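Local atomic coordinates of aldehyde dehydrogenase (Burkholderia cenocepacia, PDB entry 4O6R), a protein that probably oxidises aldehydes to carboxylic acids with NAD(P)+ as cofactor. Residues Asp29-Asn32 with Ser37-Thr40; Glu183-Ser188 with Pro330-Gln335. All coordinates share one frame; numbering follows the deposited sequence.

Contact 1: Asp29-Asn32 with Ser37-Thr40; sequences DVLN and SVIT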
loop_
_atom_site.group_PDB
_atom_site.type_symbol
_atom_site.label_atom_id
_atom_site.label_comp_id
_atom_site.label_asym_id
_atom_site.label_seq_id
_atom_site.Cartn_x
_atom_site.Cartn_y
_atom_site.Cartn_z
ATOM N N ASP A 29 -44.394 15.843 -7.463
ATOM C CA ASP A 29 -45.202 14.630 -7.300
ATOM C C ASP A 29 -44.326 13.395 -7.550
ATOM O O ASP A 29 -43.591 13.354 -8.536
ATOM C CB ASP A 29 -46.394 14.611 -8.269
ATOM C CG ASP A 29 -47.545 15.519 -7.852
ATOM O OD1 ASP A 29 -47.478 16.265 -6.854
ATOM O OD2 ASP A 29 -48.567 15.469 -8.557
ATOM N N VAL A 30 -44.404 12.413 -6.650
ATOM C CA VAL A 30 -43.654 11.168 -6.773
ATOM C C VAL A 30 -44.643 10.105 -7.171
ATOM O O VAL A 30 -45.647 9.903 -6.487
ATOM C CB VAL A 30 -42.973 10.766 -5.471
ATOM C CG1 VAL A 30 -42.255 9.421 -5.632
ATOM C CG2 VAL A 30 -41.992 11.862 -5.060
ATOM N N LEU A 31 -44.363 9.449 -8.285
ATOM C CA LEU A 31 -45.296 8.505 -8.879
ATOM C C LEU A 31 -44.904 7.053 -8.599
ATOM O O LEU A 31 -43.701 6.714 -8.466
ATOM C CB LEU A 31 -45.459 8.749 -10.392
ATOM C CG LEU A 31 -45.821 10.179 -10.822
ATOM C CD1 LEU A 31 -46.053 10.263 -12.322
ATOM C CD2 LEU A 31 -47.063 10.620 -10.072
ATOM N N ASN A 32 -45.931 6.219 -8.512
ATOM C CA ASN A 32 -45.788 4.782 -8.477
ATOM C C ASN A 32 -45.800 4.269 -9.914
ATOM O O ASN A 32 -46.815 4.363 -10.581
ATOM C CB ASN A 32 -46.955 4.176 -7.702
ATOM C CG ASN A 32 -46.874 2.660 -7.597
ATOM O OD1 ASN A 32 -46.097 2.010 -8.298
ATOM N ND2 ASN A 32 -47.676 2.092 -6.685
ATOM N N SER A 37 -49.896 6.351 -10.185
ATOM C CA SER A 37 -50.596 7.063 -9.109
ATOM C C SER A 37 -49.569 7.872 -8.322
ATOM O O SER A 37 -48.371 7.592 -8.350
ATOM C CB SER A 37 -51.377 6.088 -8.207
ATOM O OG SER A 37 -50.496 5.255 -7.477
ATOM N N VAL A 38 -50.059 8.901 -7.637
ATOM C CA VAL A 38 -49.218 9.747 -6.817
ATOM C C VAL A 38 -49.038 9.113 -5.451
ATOM O O VAL A 38 -49.992 8.973 -4.709
ATOM C CB VAL A 38 -49.850 11.133 -6.637
ATOM C CG1 VAL A 38 -49.006 11.995 -5.704
ATOM C CG2 VAL A 38 -50.019 11.779 -8.005
ATOM N N ILE A 39 -47.807 8.759 -5.118
ATOM C CA ILE A 39 -47.488 8.238 -3.802
ATOM C C ILE A 39 -47.588 9.386 -2.810
ATOM O O ILE A 39 -48.280 9.300 -1.817
ATOM C CB ILE A 39 -46.080 7.611 -3.772
ATOM C CG1 ILE A 39 -45.997 6.421 -4.743
ATOM C CG2 ILE A 39 -45.709 7.150 -2.363
ATOM C CD1 ILE A 39 -44.579 5.994 -5.034
ATOM N N THR A 40 -46.922 10.482 -3.113
ATOM C CA THR A 40 -46.876 11.623 -2.225
ATOM C C THR A 40 -46.273 12.782 -2.986
ATOM O O THR A 40 -45.744 12.605 -4.088
ATOM C CB THR A 40 -45.982 11.340 -0.990
ATOM O OG1 THR A 40 -45.981 12.472 -0.112
ATOM C CG2 THR A 40 -44.476 11.037 -1.419
HETATM O O HOH W 1 -49.220 3.711 -5.052
#
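In the hairpin formed by strands 27-32 and 37-43, Val-30 bonds through both its backbone N and its O. The N donates to Thr-40 O at 2.9 Å, while Val-30 O takes the N-H of Ile-39 at 2.8 Å. Ile-39 and Thr-40 thus face Val-30 together, and the helical backbone of Ile-39 (phi -71°, psi -51°) marks a beta bulge in this two-stranded antiparallel sheet. Nearer the turn, Asn-32 N reaches Ser-37 O at 2.8 Å in an almost straight bond. Between these bonds Leu-31 and Val-38 form a non-hydrogen-bonded pair, touching through CD2 of the leucine and CG2 of the valine at 3.8 Å. The bulged Ile-39 stretches its chain back toward the first strand: CG1 lies over Asn-32 CB, and CD1 comes to 3.6 Å from Leu-31 O. With CG anti to the backbone N (chi1 -179°), the Asn-32 amide extends so that ND2 donates to a water at 2.8 Å, and that water donates in turn to Ser-37 OG. Asn-32 OD1 meanwhile accepts from His-34 N, an Asx turn in the loop, and Ser-37 OG is also hydrogen-bonded to Asp-35 OD1.

Contact 2: Glu183-Ser188 with Pro330-Gln335; sequences EITPLS and PLTSKQ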
loop_
_atom_site.group_PDB
_atom_site.type_symbol
_atom_site.label_atom_id
_atom_site.label_comp_id
_atom_site.label_asym_id
_atom_site.label_seq_id
_atom_site.Cartn_x
_atom_site.Cartn_y
_atom_site.Cartn_z
ATOM N N GLU A 183 -35.340 13.129 -8.076
ATOM C CA GLU A 183 -36.677 13.555 -7.674
ATOM C C GLU A 183 -37.737 12.560 -8.130
ATOM O O GLU A 183 -38.848 12.602 -7.640
ATOM C CB GLU A 183 -36.994 14.974 -8.188
ATOM C CG GLU A 183 -37.220 15.110 -9.681
ATOM C CD GLU A 183 -35.969 15.096 -10.538
ATOM O OE1 GLU A 183 -34.823 14.875 -10.052
ATOM O OE2 GLU A 183 -36.166 15.349 -11.746
ATOM N N ILE A 184 -37.372 11.673 -9.064
ATOM C CA ILE A 184 -38.262 10.589 -9.515
ATOM C C ILE A 184 -38.423 9.512 -8.434
ATOM O O ILE A 184 -39.497 8.891 -8.341
ATOM C CB ILE A 184 -37.737 9.901 -10.817
ATOM C CG1 ILE A 184 -37.438 10.922 -11.924
ATOM C CG2 ILE A 184 -38.737 8.869 -11.330
ATOM C CD1 ILE A 184 -38.525 11.928 -12.127
ATOM N N THR A 185 -37.357 9.258 -7.661
ATOM C CA THR A 185 -37.340 8.169 -6.683
ATOM C C THR A 185 -36.618 8.604 -5.408
ATOM O O THR A 185 -35.544 8.083 -5.094
ATOM C CB THR A 185 -36.579 6.939 -7.237
ATOM O OG1 THR A 185 -35.231 7.317 -7.588
ATOM C CG2 THR A 185 -37.275 6.377 -8.433
ATOM N N PRO A 186 -37.160 9.603 -4.692
ATOM C CA PRO A 186 -36.383 10.187 -3.585
ATOM C C PRO A 186 -36.643 9.530 -2.232
ATOM O O PRO A 186 -36.008 9.871 -1.246
ATOM C CB PRO A 186 -36.913 11.617 -3.529
ATOM C CG PRO A 186 -38.349 11.467 -3.913
ATOM C CD PRO A 186 -38.313 10.452 -5.043
ATOM N N LEU A 187 -37.612 8.640 -2.165
ATOM C CA LEU A 187 -38.187 8.318 -0.856
ATOM C C LEU A 187 -37.266 7.492 0.067
ATOM O O LEU A 187 -37.149 7.785 1.268
ATOM C CB LEU A 187 -39.538 7.655 -1.035
ATOM C CG LEU A 187 -40.589 8.546 -1.710
ATOM C CD1 LEU A 187 -41.868 7.787 -1.929
ATOM C CD2 LEU A 187 -40.860 9.796 -0.882
ATOM N N SER A 188 -36.572 6.503 -0.486
ATOM C CA SER A 188 -35.703 5.661 0.337
ATOM C C SER A 188 -34.503 6.457 0.882
ATOM O O SER A 188 -34.057 6.216 2.003
ATOM C CB SER A 188 -35.303 4.402 -0.450
ATOM O OG SER A 188 -34.451 4.744 -1.529
ATOM N N PRO A 330 -42.115 -2.769 -13.705
ATOM C CA PRO A 330 -42.185 -1.780 -14.745
ATOM C C PRO A 330 -40.915 -0.967 -14.782
ATOM O O PRO A 330 -40.126 -1.032 -13.839
ATOM C CB PRO A 330 -43.350 -0.898 -14.286
ATOM C CG PRO A 330 -43.268 -0.953 -12.806
ATOM C CD PRO A 330 -42.799 -2.333 -12.478
ATOM N N LEU A 331 -40.752 -0.172 -15.831
ATOM C CA LEU A 331 -39.722 0.863 -15.853
ATOM C C LEU A 331 -40.087 1.980 -14.886
ATOM O O LEU A 331 -41.233 2.108 -14.482
ATOM C CB LEU A 331 -39.548 1.425 -17.253
ATOM C CG LEU A 331 -39.284 0.386 -18.341
ATOM C CD1 LEU A 331 -38.890 1.051 -19.643
ATOM C CD2 LEU A 331 -38.201 -0.572 -17.931
ATOM N N THR A 332 -39.107 2.772 -14.486
ATOM C CA THR A 332 -39.321 3.713 -13.396
ATOM C C THR A 332 -40.187 4.959 -13.803
ATOM O O THR A 332 -40.875 5.549 -12.956
ATOM C CB THR A 332 -37.973 4.097 -12.749
ATOM O OG1 THR A 332 -37.369 2.930 -12.149
ATOM C CG2 THR A 332 -38.151 5.115 -11.699
ATOM N N SER A 333 -40.184 5.348 -15.075
ATOM C CA SER A 333 -40.945 6.521 -15.489
ATOM C C SER A 333 -41.563 6.365 -16.851
ATOM O O SER A 333 -41.040 5.635 -17.702
ATOM C CB SER A 333 -40.054 7.762 -15.501
ATOM O OG SER A 333 -39.220 7.733 -16.645
ATOM N N LYS A 334 -42.666 7.077 -17.054
ATOM C CA LYS A 334 -43.336 7.127 -18.339
ATOM C C LYS A 334 -42.373 7.539 -19.464
ATOM O O LYS A 334 -42.336 6.925 -20.522
ATOM C CB LYS A 334 -44.546 8.068 -18.253
ATOM C CG LYS A 334 -45.360 8.232 -19.535
ATOM C CD LYS A 334 -45.764 6.885 -20.119
ATOM C CE LYS A 334 -46.759 7.029 -21.270
ATOM N NZ LYS A 334 -46.697 5.799 -22.122
ATOM N N GLN A 335 -41.551 8.538 -19.198
ATOM C CA GLN A 335 -40.624 9.054 -20.195
ATOM C C GLN A 335 -39.632 8.006 -20.649
ATOM O O GLN A 335 -39.309 7.904 -21.836
ATOM C CB GLN A 335 -39.880 10.268 -19.656
ATOM C CG GLN A 335 -40.799 11.466 -19.452
ATOM C CD GLN A 335 -41.519 11.524 -18.098
ATOM O OE1 GLN A 335 -41.616 10.544 -17.358
ATOM N NE2 GLN A 335 -42.065 12.707 -17.793
#
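Thr-332 OG1 is hydrogen-bonded to the carbonyl oxygen of Thr-98, at the end of helix 87-98, and its backbone N to Gln-287 OE1. Held at two points, this buried threonine presents its methyl group to Ile-184 and Thr-185. With OG1 beside the backbone N (chi1 -64°), CG2 stands anti to that N and is directed at the 183-188 segment, which starts with Glu-183 of the AMP pocket. There it meets Thr-185 CG2 at 3.6 Å and Ile-184 CG2 at 3.8 Å, so the three methyls sit at the corners of a small triangle. The threonine side chains meet at about a right angle, whereas the isoleucine comes in on a slant. No hydrogen bond joins 183-188 to 330-335, and the two bury just 113 Å² between them; the backbones stay well apart, the nearest alpha carbons, CA of Ile-184 and CA of Ser-333, being 7.7 Å from each other. The loop residue Trp-156 touches both Thr-185 and Thr-332. Each segment leads into a helix: Ser-333 is the N-cap of helix 334-349, its OG bonded to His-336 N, and Leu-187 N, in the other segment, is held by Asp-97 OD2. The methyl contact therefore joins the lead-ins of two helices far apart in sequence, with the last turn of helix 87-98 alongside and the strands 27-32 and 37-43 packed against Pro-186 and Leu-187.

How the contacts relate
Contacts 1 and 2 have centres about 9 Å apart and meet directly, the hairpin of contact 1 packing on segment 183-188 of contact 2. It rests there through apolar side chains: Val-30 CG2 meets Pro-186 CG at 3.8 Å, and Leu-187 takes Thr-40 CG2 on its CD2 at 3.9 Å and Ile-39 CG2 on its CD1. Contact 2 uses Ile-184 and Thr-185 of the same segment for its own partner, 330-335. Contact 2 is the nearer of the two to the nucleotide: the Ile-184 side chain is about 7 Å from the bound AMP and that of Val-30 about 12 Å, while Glu-183, salt-bridged to Lys-180, makes a weak hydrogen bond to the AMP ribose through OE1.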